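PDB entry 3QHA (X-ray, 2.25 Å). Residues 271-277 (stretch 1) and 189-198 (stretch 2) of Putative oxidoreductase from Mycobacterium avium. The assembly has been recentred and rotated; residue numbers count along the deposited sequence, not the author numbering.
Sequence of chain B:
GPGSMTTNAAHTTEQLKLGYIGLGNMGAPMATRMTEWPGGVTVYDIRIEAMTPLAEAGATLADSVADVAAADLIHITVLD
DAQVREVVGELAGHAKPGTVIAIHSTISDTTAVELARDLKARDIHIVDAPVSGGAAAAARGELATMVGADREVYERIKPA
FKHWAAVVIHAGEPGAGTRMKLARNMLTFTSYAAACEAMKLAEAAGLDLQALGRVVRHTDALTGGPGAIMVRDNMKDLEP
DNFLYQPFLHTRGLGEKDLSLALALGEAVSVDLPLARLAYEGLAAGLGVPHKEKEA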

# COMPACT_ATOMS: atom_id res chain seq x y z
N VAL B 271 -21.65 -11.58 1.88
CA VAL B 271 -20.48 -11.51 1.02
C VAL B 271 -19.43 -12.49 1.52
O VAL B 271 -19.17 -12.58 2.72
CB VAL B 271 -19.89 -10.08 0.98
CG1 VAL B 271 -18.57 -10.06 0.24
CG2 VAL B 271 -20.88 -9.13 0.33
N ASP B 272 -18.85 -13.24 0.59
CA ASP B 272 -17.78 -14.19 0.86
C ASP B 272 -16.45 -13.43 0.88
O ASP B 272 -16.13 -12.72 -0.08
CB ASP B 272 -17.78 -15.26 -0.25
CG ASP B 272 -16.87 -16.44 0.05
OD1 ASP B 272 -16.86 -16.93 1.20
OD2 ASP B 272 -16.18 -16.90 -0.89
N LEU B 273 -15.70 -13.56 1.97
CA LEU B 273 -14.44 -12.84 2.15
C LEU B 273 -13.27 -13.81 2.36
O LEU B 273 -12.65 -13.83 3.43
CB LEU B 273 -14.55 -11.89 3.35
CG LEU B 273 -15.65 -10.83 3.28
CD1 LEU B 273 -15.76 -10.10 4.62
CD2 LEU B 273 -15.38 -9.85 2.15
N PRO B 274 -12.96 -14.63 1.34
CA PRO B 274 -11.98 -15.70 1.50
C PRO B 274 -10.53 -15.24 1.75
O PRO B 274 -9.83 -15.89 2.53
CB PRO B 274 -12.10 -16.50 0.20
CG PRO B 274 -12.64 -15.53 -0.79
CD PRO B 274 -13.56 -14.65 -0.01
N LEU B 275 -10.09 -14.17 1.10
CA LEU B 275 -8.75 -13.63 1.37
C LEU B 275 -8.64 -13.16 2.82
O LEU B 275 -7.64 -13.42 3.49
CB LEU B 275 -8.40 -12.47 0.42
CG LEU B 275 -7.95 -12.82 -1.00
CD1 LEU B 275 -7.94 -11.57 -1.88
CD2 LEU B 275 -6.58 -13.48 -0.99
N ALA B 276 -9.69 -12.50 3.31
CA ALA B 276 -9.74 -12.03 4.69
C ALA B 276 -9.74 -13.17 5.71
O ALA B 276 -9.09 -13.07 6.75
CB ALA B 276 -10.95 -11.13 4.90
N ARG B 277 -10.46 -14.25 5.40
CA ARG B 277 -10.48 -15.43 6.27
C ARG B 277 -9.08 -16.02 6.42
O ARG B 277 -8.63 -16.30 7.53
CB ARG B 277 -11.43 -16.50 5.72
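Stretch 2 189-198: FTSYAAACEA

The most distinctive feature of this contact is that the start of one helix is held by a carboxylate reaching over from the middle of another. Both oxygens of Glu197 accept hydrogen bonds from successive backbone amides of stretch 1: Leu275 N donates to Glu197 OE1 at 3.1 Å, with an N-H...O angle of 151°, and Ala276 N donates to Glu197 OE2 at 2.9 Å and 146°. These amides are available because they lie in the first turn of the helix that begins at Pro274, where no preceding turn supplies carbonyl acceptors. The first intrahelical bond within stretch 1 is Arg277 N to Leu273 O, at 3.0 Å, which agrees with Leu273 occupying the N-cap position.

The backbone of stretch 1 changes character at this point. Val271 and Asp272 are extended (phi/psi -127/134 and -84/126), Leu273 turns the chain at -122/64, and from Pro274 onward the angles are helical. Stretch 2 is helical throughout, with i to i+4 bonds running from Ala193 N to Phe189 O, at 3.0 Å, through Ala198 N to Ala194 O, at 2.9 Å. The register runs in opposite senses: Leu273 CA lies nearest Glu197 CA at 6.6 Å, whereas Leu275 CA lies nearest Ala194 CA at 6.5 Å, so advancing along stretch 1 means moving back along stretch 2.

Glu197 spans the gap with an extended side chain, chi1 and chi2 both t, before chi3 of -70° sets the carboxylate plane. Its CA-to-CB bond points toward stretch 1, and 119 Å² of the residue is covered, the largest share in a contact that buries 298 Å² in total. The carboxylate also packs against Pro274, whose CD lies 3.3 Å from Glu197 OE1; Pro274 N, at 3.4 Å from the same oxygen, has no hydrogen to share. Lower on the side chain, Glu197 CG meets Leu273 CD2 at 3.5 Å, so the aliphatic portion is in contact as well as the charged end.

One turn earlier in stretch 2, the contact becomes apolar. Leu275, with chi1 m and chi2 t, directs CD1 onto the helix surface, where it lies 3.6 Å from Ala193 CB and 4.3 Å from Ala194 CB. Leu275 CD1 also lies 3.5 Å from Ala194 N, so the methyl rests against the backbone as well as against the two alanine side chains. On the far side of the helix, Ser191, Ala195 and Ala198 point away from stretch 1 and make no contact.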

# COMPACT_ATOMS: atom_id res chain seq x y z
N PHE B 189 -0.19 -7.70 -6.50
CA PHE B 189 -1.41 -8.27 -7.07
C PHE B 189 -2.27 -9.02 -6.06
O PHE B 189 -3.50 -9.06 -6.21
CB PHE B 189 -1.06 -9.14 -8.28
CG PHE B 189 -0.65 -8.33 -9.48
CD1 PHE B 189 0.67 -8.34 -9.93
CD2 PHE B 189 -1.57 -7.53 -10.13
CE1 PHE B 189 1.04 -7.57 -11.02
CE2 PHE B 189 -1.20 -6.76 -11.22
CZ PHE B 189 0.10 -6.78 -11.67
N THR B 190 -1.65 -9.59 -5.03
CA THR B 190 -2.41 -10.13 -3.91
C THR B 190 -3.12 -8.98 -3.19
O THR B 190 -4.27 -9.14 -2.76
CB THR B 190 -1.52 -10.92 -2.92
OG1 THR B 190 -0.89 -12.01 -3.60
CG2 THR B 190 -2.35 -11.47 -1.77
N SER B 191 -2.46 -7.83 -3.08
CA SER B 191 -3.07 -6.68 -2.40
C SER B 191 -4.17 -6.02 -3.24
O SER B 191 -5.15 -5.52 -2.68
CB SER B 191 -2.01 -5.65 -1.97
OG SER B 191 -1.62 -4.81 -3.04
N TYR B 192 -4.03 -6.02 -4.57
CA TYR B 192 -5.13 -5.60 -5.46
C TYR B 192 -6.33 -6.54 -5.31
O TYR B 192 -7.47 -6.08 -5.23
CB TYR B 192 -4.69 -5.55 -6.93
CG TYR B 192 -3.76 -4.41 -7.33
CD1 TYR B 192 -3.43 -3.38 -6.45
CD2 TYR B 192 -3.23 -4.37 -8.62
CE1 TYR B 192 -2.57 -2.34 -6.85
CE2 TYR B 192 -2.38 -3.34 -9.02
CZ TYR B 192 -2.06 -2.33 -8.13
OH TYR B 192 -1.22 -1.31 -8.54
N ALA B 193 -6.07 -7.84 -5.29
CA ALA B 193 -7.12 -8.83 -5.02
C ALA B 193 -7.87 -8.49 -3.73
O ALA B 193 -9.10 -8.48 -3.70
CB ALA B 193 -6.53 -10.23 -4.93
N ALA B 194 -7.12 -8.21 -2.67
CA ALA B 194 -7.69 -7.84 -1.37
C ALA B 194 -8.47 -6.54 -1.44
O ALA B 194 -9.50 -6.39 -0.78
CB ALA B 194 -6.60 -7.75 -0.31
N ALA B 195 -7.99 -5.58 -2.24
CA ALA B 195 -8.68 -4.31 -2.40
C ALA B 195 -10.07 -4.53 -3.01
O ALA B 195 -11.06 -3.97 -2.54
CB ALA B 195 -7.87 -3.36 -3.26
N CYS B 196 -10.13 -5.37 -4.04
CA CYS B 196 -11.40 -5.68 -4.70
C CYS B 196 -12.38 -6.38 -3.76
O CYS B 196 -13.58 -6.10 -3.80
CB CYS B 196 -11.15 -6.56 -5.93
SG CYS B 196 -10.26 -5.71 -7.25
N GLU B 197 -11.87 -7.28 -2.93
CA GLU B 197 -12.69 -7.92 -1.90
C GLU B 197 -13.24 -6.89 -0.91
O GLU B 197 -14.41 -6.96 -0.52
CB GLU B 197 -11.87 -9.00 -1.18
CG GLU B 197 -12.63 -9.74 -0.09
CD GLU B 197 -11.88 -10.95 0.43
OE1 GLU B 197 -11.76 -11.96 -0.31
OE2 GLU B 197 -11.43 -10.91 1.59
N ALA B 198 -12.39 -5.93 -0.52
CA ALA B 198 -12.82 -4.83 0.35
C ALA B 198 -13.91 -3.98 -0.31
O ALA B 198 -14.87 -3.59 0.35
CB ALA B 198 -11.63 -3.95 0.72